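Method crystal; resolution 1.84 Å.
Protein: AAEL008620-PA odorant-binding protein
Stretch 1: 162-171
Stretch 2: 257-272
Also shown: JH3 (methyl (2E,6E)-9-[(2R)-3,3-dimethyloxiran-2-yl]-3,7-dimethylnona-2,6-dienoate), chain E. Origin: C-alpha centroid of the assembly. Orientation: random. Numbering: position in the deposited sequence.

Stretch 1 (162-171) VKQIGQMFVD
Stretch 2, residues 257-272: VIRDRNQKTAFYFDLS

The two stretches lie far apart in the chain: no two touching residues are closer than 88 positions apart in sequence, and together the stretches bury 636 Å². Stretch 1 is extended through Lys163, makes a type II beta turn from Gln164 to Gln167, and enters a helix at Phe169 with Met168 as N-cap residue. Stretch 2 begins within a helix that started earlier in the chain, and from Phe267 onward it is loop or turn. The register is set by Gly166 and Ala266, whose CA atoms are 4.2 Å apart.

The turn is closed by Gln167 N to Gln164 O at 3.1 Å, and Gly166 N donates outward to Ala266 O (2.8 Å, 136°). Gly166 sits at phi/psi 82/-10, where a CB would jam against the preceding carbonyl oxygen and lie 3.2 Å from Phe267 CE1. The bare CA instead packs over one face of the Phe267 ring, 3.8 Å from its centroid and 26° off the normal, a CH-pi contact. Phe267 (chi1 m, chi2 -77°) swings its end nearer to reach it, while Ile165 (m, t) brings CG2 to 4.2 Å from Phe267 CD1 and CD1 to 4.4 Å from Leu271 CD2.

Lys163 points toward stretch 2, and its t, t, p, p chain curls its ammonium into a cluster of carbonyls: NZ donates to Thr265 O at 2.8 Å, Gln167 O at 3.0 Å and Gln164 O at 3.2 Å. The positive charge helps explain how Gln167 O and Thr265 O, both acceptors, can sit 3.4 Å apart. Gln167 O also receives a CA-H...O contact from Ala266 CA (3.5 Å, 171°). Gln167 itself points away, fully extended (t, t), so that OE1 accepts from Gln164 N (3.1 Å) and NE2 donates to Asp171 OD2 (2.9 Å).

At the helix start, stretch 2 side chains satisfy free amides. Thr265, chi1 p, accepts from Phe169 N through OG1 (2.9 Å, 156°) and donates the same hydroxyl to Asn262 O (2.6 Å). Asn262 (chi1 t, chi2 42°) turns its end nearer, and OD1 accepts from Val170 N (2.9 Å, 168°); its ND2 donates to a water (2.9 Å) that also accepts a weak bond from Asp171 N (3.1 Å).

Packing contacts accompany these bonds, some apolar and some of carbon against oxygen. Met168 (m, t, t) extends with CG 4.0 Å from Ala266 CB and CE 3.5 Å from Gln263 OE1. Val170, chi1 t, places CG2 4.2 Å from Ile258 CG2. Phe169 (chi1 -114°, off-well) presents its ring edge to Tyr268, with CE2 3.4 Å from OH.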

# COMPACT_ATOMS: atom_id res chain seq x y z
N VAL B 162 -3.76 -6.93 -5.87
CA VAL B 162 -3.74 -8.04 -4.92
C VAL B 162 -4.37 -7.57 -3.62
O VAL B 162 -4.25 -6.40 -3.25
CB VAL B 162 -2.30 -8.57 -4.67
CG1 VAL B 162 -1.48 -7.55 -3.88
CG2 VAL B 162 -2.32 -9.90 -3.94
N LYS B 163 -5.08 -8.48 -2.95
CA LYS B 163 -5.61 -8.14 -1.63
C LYS B 163 -4.45 -7.97 -0.65
O LYS B 163 -3.59 -8.85 -0.53
CB LYS B 163 -6.57 -9.22 -1.13
CG LYS B 163 -7.26 -8.88 0.20
CD LYS B 163 -7.90 -10.13 0.82
CE LYS B 163 -6.86 -11.01 1.50
NZ LYS B 163 -6.33 -10.37 2.74
N GLN B 164 -4.42 -6.83 0.03
CA GLN B 164 -3.31 -6.56 0.94
C GLN B 164 -3.54 -7.25 2.28
O GLN B 164 -4.66 -7.66 2.62
CB GLN B 164 -3.14 -5.05 1.15
CG GLN B 164 -2.89 -4.26 -0.16
CD GLN B 164 -1.45 -4.34 -0.64
OE1 GLN B 164 -0.51 -4.29 0.16
NE2 GLN B 164 -1.27 -4.47 -1.97
N ILE B 165 -2.46 -7.38 3.04
CA ILE B 165 -2.58 -7.86 4.42
C ILE B 165 -3.50 -6.90 5.16
O ILE B 165 -3.37 -5.68 5.03
CB ILE B 165 -1.20 -7.93 5.08
CG1 ILE B 165 -0.38 -9.09 4.50
CG2 ILE B 165 -1.32 -8.07 6.62
CD1 ILE B 165 1.14 -8.95 4.79
N GLY B 166 -4.46 -7.45 5.91
CA GLY B 166 -5.40 -6.62 6.65
C GLY B 166 -6.58 -6.08 5.85
O GLY B 166 -7.50 -5.51 6.44
N GLN B 167 -6.58 -6.23 4.53
CA GLN B 167 -7.71 -5.84 3.69
C GLN B 167 -8.70 -6.99 3.54
O GLN B 167 -8.29 -8.14 3.36
CB GLN B 167 -7.24 -5.41 2.30
CG GLN B 167 -8.37 -4.87 1.40
CD GLN B 167 -7.87 -4.44 0.02
OE1 GLN B 167 -6.80 -4.87 -0.40
NE2 GLN B 167 -8.64 -3.61 -0.68
N MET B 168 -9.99 -6.69 3.62
CA MET B 168 -11.00 -7.73 3.45
C MET B 168 -11.30 -7.91 1.97
O MET B 168 -11.15 -6.99 1.17
CB MET B 168 -12.29 -7.39 4.19
CG MET B 168 -12.12 -7.27 5.69
SD MET B 168 -13.66 -6.87 6.56
CE MET B 168 -13.04 -6.08 8.03
N PHE B 169 -11.76 -9.11 1.61
CA PHE B 169 -11.95 -9.43 0.21
C PHE B 169 -13.11 -8.65 -0.42
O PHE B 169 -13.03 -8.28 -1.59
CB PHE B 169 -12.14 -10.94 0.00
CG PHE B 169 -11.01 -11.56 -0.77
CD1 PHE B 169 -10.68 -11.08 -2.03
CD2 PHE B 169 -10.24 -12.58 -0.23
CE1 PHE B 169 -9.61 -11.61 -2.74
CE2 PHE B 169 -9.18 -13.11 -0.93
CZ PHE B 169 -8.86 -12.62 -2.19
N VAL B 170 -14.19 -8.40 0.33
CA VAL B 170 -15.29 -7.67 -0.30
C VAL B 170 -14.82 -6.27 -0.71
O VAL B 170 -15.07 -5.83 -1.84
CB VAL B 170 -16.52 -7.61 0.61
CG1 VAL B 170 -17.56 -6.63 0.02
CG2 VAL B 170 -17.12 -8.98 0.73
N ASP B 171 -14.09 -5.59 0.18
CA ASP B 171 -13.54 -4.27 -0.14
C ASP B 171 -12.64 -4.32 -1.37
O ASP B 171 -12.71 -3.44 -2.24
CB ASP B 171 -12.74 -3.73 1.06
CG ASP B 171 -12.11 -2.36 0.77
OD1 ASP B 171 -12.85 -1.36 0.72
OD2 ASP B 171 -10.87 -2.27 0.60
N VAL B 257 -23.63 -14.75 6.02
CA VAL B 257 -22.48 -15.62 5.82
C VAL B 257 -21.34 -14.87 5.14
O VAL B 257 -20.18 -14.97 5.55
CB VAL B 257 -22.87 -16.89 5.03
CG1 VAL B 257 -21.62 -17.69 4.68
CG2 VAL B 257 -23.87 -17.75 5.80
N ILE B 258 -21.66 -14.12 4.08
CA ILE B 258 -20.64 -13.35 3.37
C ILE B 258 -19.95 -12.38 4.31
O ILE B 258 -18.72 -12.23 4.29
CB ILE B 258 -21.25 -12.63 2.15
CG1 ILE B 258 -21.67 -13.65 1.09
CG2 ILE B 258 -20.28 -11.58 1.58
CD1 ILE B 258 -22.39 -13.04 -0.13
N ARG B 259 -20.73 -11.70 5.16
CA ARG B 259 -20.15 -10.76 6.11
C ARG B 259 -19.24 -11.47 7.10
O ARG B 259 -18.14 -10.99 7.39
CB ARG B 259 -21.26 -10.02 6.87
CG ARG B 259 -21.62 -8.65 6.30
CD ARG B 259 -22.43 -7.79 7.29
NE ARG B 259 -21.62 -7.23 8.37
CZ ARG B 259 -20.93 -6.09 8.30
NH1 ARG B 259 -20.95 -5.36 7.19
NH2 ARG B 259 -20.22 -5.68 9.35
N ASP B 260 -19.68 -12.61 7.61
CA ASP B 260 -18.90 -13.37 8.59
C ASP B 260 -17.58 -13.85 8.00
O ASP B 260 -16.51 -13.67 8.61
CB ASP B 260 -19.72 -14.55 9.10
CG ASP B 260 -19.06 -15.25 10.27
OD1 ASP B 260 -19.04 -14.65 11.35
OD2 ASP B 260 -18.57 -16.38 10.10
N ARG B 261 -17.62 -14.46 6.80
CA ARG B 261 -16.38 -14.89 6.15
C ARG B 261 -15.50 -13.70 5.82
O ARG B 261 -14.28 -13.76 6.00
CB ARG B 261 -16.70 -15.70 4.87
CG ARG B 261 -15.47 -16.15 4.06
CD ARG B 261 -14.48 -16.99 4.89
NE ARG B 261 -13.21 -17.23 4.20
CZ ARG B 261 -13.03 -18.14 3.24
NH1 ARG B 261 -14.05 -18.89 2.85
NH2 ARG B 261 -11.84 -18.28 2.66
N ASN B 262 -16.11 -12.62 5.33
CA ASN B 262 -15.36 -11.44 4.91
C ASN B 262 -14.42 -10.96 6.01
O ASN B 262 -13.27 -10.62 5.73
CB ASN B 262 -16.31 -10.31 4.51
CG ASN B 262 -15.59 -9.17 3.82
OD1 ASN B 262 -14.73 -9.39 2.98
ND2 ASN B 262 -15.96 -7.95 4.17
N GLN B 263 -14.91 -10.92 7.25
CA GLN B 263 -14.09 -10.44 8.36
C GLN B 263 -12.85 -11.30 8.53
O GLN B 263 -11.78 -10.79 8.88
CB GLN B 263 -14.89 -10.43 9.67
CG GLN B 263 -16.31 -9.94 9.56
CD GLN B 263 -16.41 -8.51 9.07
OE1 GLN B 263 -15.76 -7.62 9.61
NE2 GLN B 263 -17.23 -8.29 8.04
N LYS B 264 -12.99 -12.61 8.30
CA LYS B 264 -11.88 -13.54 8.43
C LYS B 264 -10.89 -13.46 7.27
O LYS B 264 -9.84 -14.12 7.33
CB LYS B 264 -12.39 -14.98 8.54
CG LYS B 264 -13.34 -15.24 9.71
CD LYS B 264 -13.78 -16.71 9.68
CE LYS B 264 -15.15 -16.90 10.32
NZ LYS B 264 -15.20 -16.35 11.69
N THR B 265 -11.18 -12.71 6.21
CA THR B 265 -10.24 -12.63 5.10
C THR B 265 -9.20 -11.52 5.28
O THR B 265 -8.30 -11.41 4.44
CB THR B 265 -10.96 -12.41 3.76
OG1 THR B 265 -11.59 -11.11 3.76
CG2 THR B 265 -12.01 -13.50 3.52
N ALA B 266 -9.32 -10.70 6.32
CA ALA B 266 -8.37 -9.61 6.52
C ALA B 266 -6.99 -10.13 6.89
O ALA B 266 -5.98 -9.76 6.26
CB ALA B 266 -8.88 -8.64 7.60
N PHE B 267 -6.91 -11.01 7.89
CA PHE B 267 -5.64 -11.50 8.44
C PHE B 267 -5.64 -13.02 8.43
O PHE B 267 -6.29 -13.65 9.27
CB PHE B 267 -5.42 -10.98 9.86
CG PHE B 267 -5.38 -9.48 9.97
CD1 PHE B 267 -4.24 -8.79 9.60
CD2 PHE B 267 -6.46 -8.78 10.47
CE1 PHE B 267 -4.19 -7.40 9.72
CE2 PHE B 267 -6.42 -7.39 10.59
CZ PHE B 267 -5.28 -6.70 10.21
N TYR B 268 -4.88 -13.62 7.50
CA TYR B 268 -4.84 -15.08 7.41
C TYR B 268 -4.20 -15.70 8.65
O TYR B 268 -4.62 -16.77 9.11
CB TYR B 268 -4.10 -15.48 6.14
CG TYR B 268 -4.89 -15.17 4.88
CD1 TYR B 268 -6.19 -14.67 4.95
CD2 TYR B 268 -4.35 -15.42 3.63
CE1 TYR B 268 -6.94 -14.41 3.79
CE2 TYR B 268 -5.08 -15.15 2.47
CZ TYR B 268 -6.38 -14.66 2.55
OH TYR B 268 -7.09 -14.41 1.38
N PHE B 269 -3.17 -15.05 9.19
CA PHE B 269 -2.77 -15.27 10.58
C PHE B 269 -2.24 -13.96 11.14
O PHE B 269 -2.09 -12.97 10.41
CB PHE B 269 -1.73 -16.39 10.72
CG PHE B 269 -0.33 -16.00 10.36
CD1 PHE B 269 0.07 -15.90 9.04
CD2 PHE B 269 0.60 -15.76 11.35
CE1 PHE B 269 1.37 -15.55 8.72
CE2 PHE B 269 1.90 -15.42 11.05
CZ PHE B 269 2.29 -15.31 9.73
N ASP B 270 -1.97 -13.94 12.44
CA ASP B 270 -1.56 -12.71 13.13
C ASP B 270 -0.04 -12.63 13.08
O ASP B 270 0.65 -13.36 13.80
CB ASP B 270 -2.09 -12.72 14.55
CG ASP B 270 -1.63 -11.52 15.37
OD1 ASP B 270 -1.00 -10.58 14.84
OD2 ASP B 270 -1.90 -11.54 16.59
N LEU B 271 0.50 -11.73 12.24
CA LEU B 271 1.95 -11.64 12.08
C LEU B 271 2.64 -11.18 13.36
O LEU B 271 3.88 -11.24 13.43
CB LEU B 271 2.30 -10.69 10.92
CG LEU B 271 2.58 -11.27 9.53
CD1 LEU B 271 1.37 -11.97 8.95
CD2 LEU B 271 3.07 -10.19 8.56
N SER B 272 1.90 -10.76 14.38
CA SER B 272 2.48 -10.38 15.65
C SER B 272 2.22 -11.42 16.73
O SER B 272 2.56 -11.19 17.89
CB SER B 272 1.96 -9.01 16.11
OG SER B 272 0.60 -9.09 16.51
C1 JH3 E . 4.12 -20.18 6.77
O2 JH3 E . 4.83 -19.19 6.78
O1 JH3 E . 2.87 -20.11 7.49
CM JH3 E . 2.50 -18.87 8.10
C2 JH3 E . 4.43 -21.43 6.05
C3 JH3 E . 5.53 -21.71 5.35
C3' JH3 E . 6.68 -20.76 5.17
C4 JH3 E . 5.58 -23.07 4.69
C5 JH3 E . 6.13 -22.92 3.28
C6 JH3 E . 5.76 -24.14 2.47
C7 JH3 E . 6.60 -25.18 2.30
C7' JH3 E . 7.95 -25.20 2.95
C8 JH3 E . 6.12 -26.35 1.45
C9 JH3 E . 6.98 -26.54 0.19
CA JH3 E . 7.15 -25.25 -0.61
O3 JH3 E . 7.80 -25.45 -1.88
CB JH3 E . 6.40 -25.20 -1.93
CB' JH3 E . 5.95 -23.78 -2.31
CC JH3 E . 5.59 -26.40 -2.41
O HOH W 1 -15.03 -5.36 3.14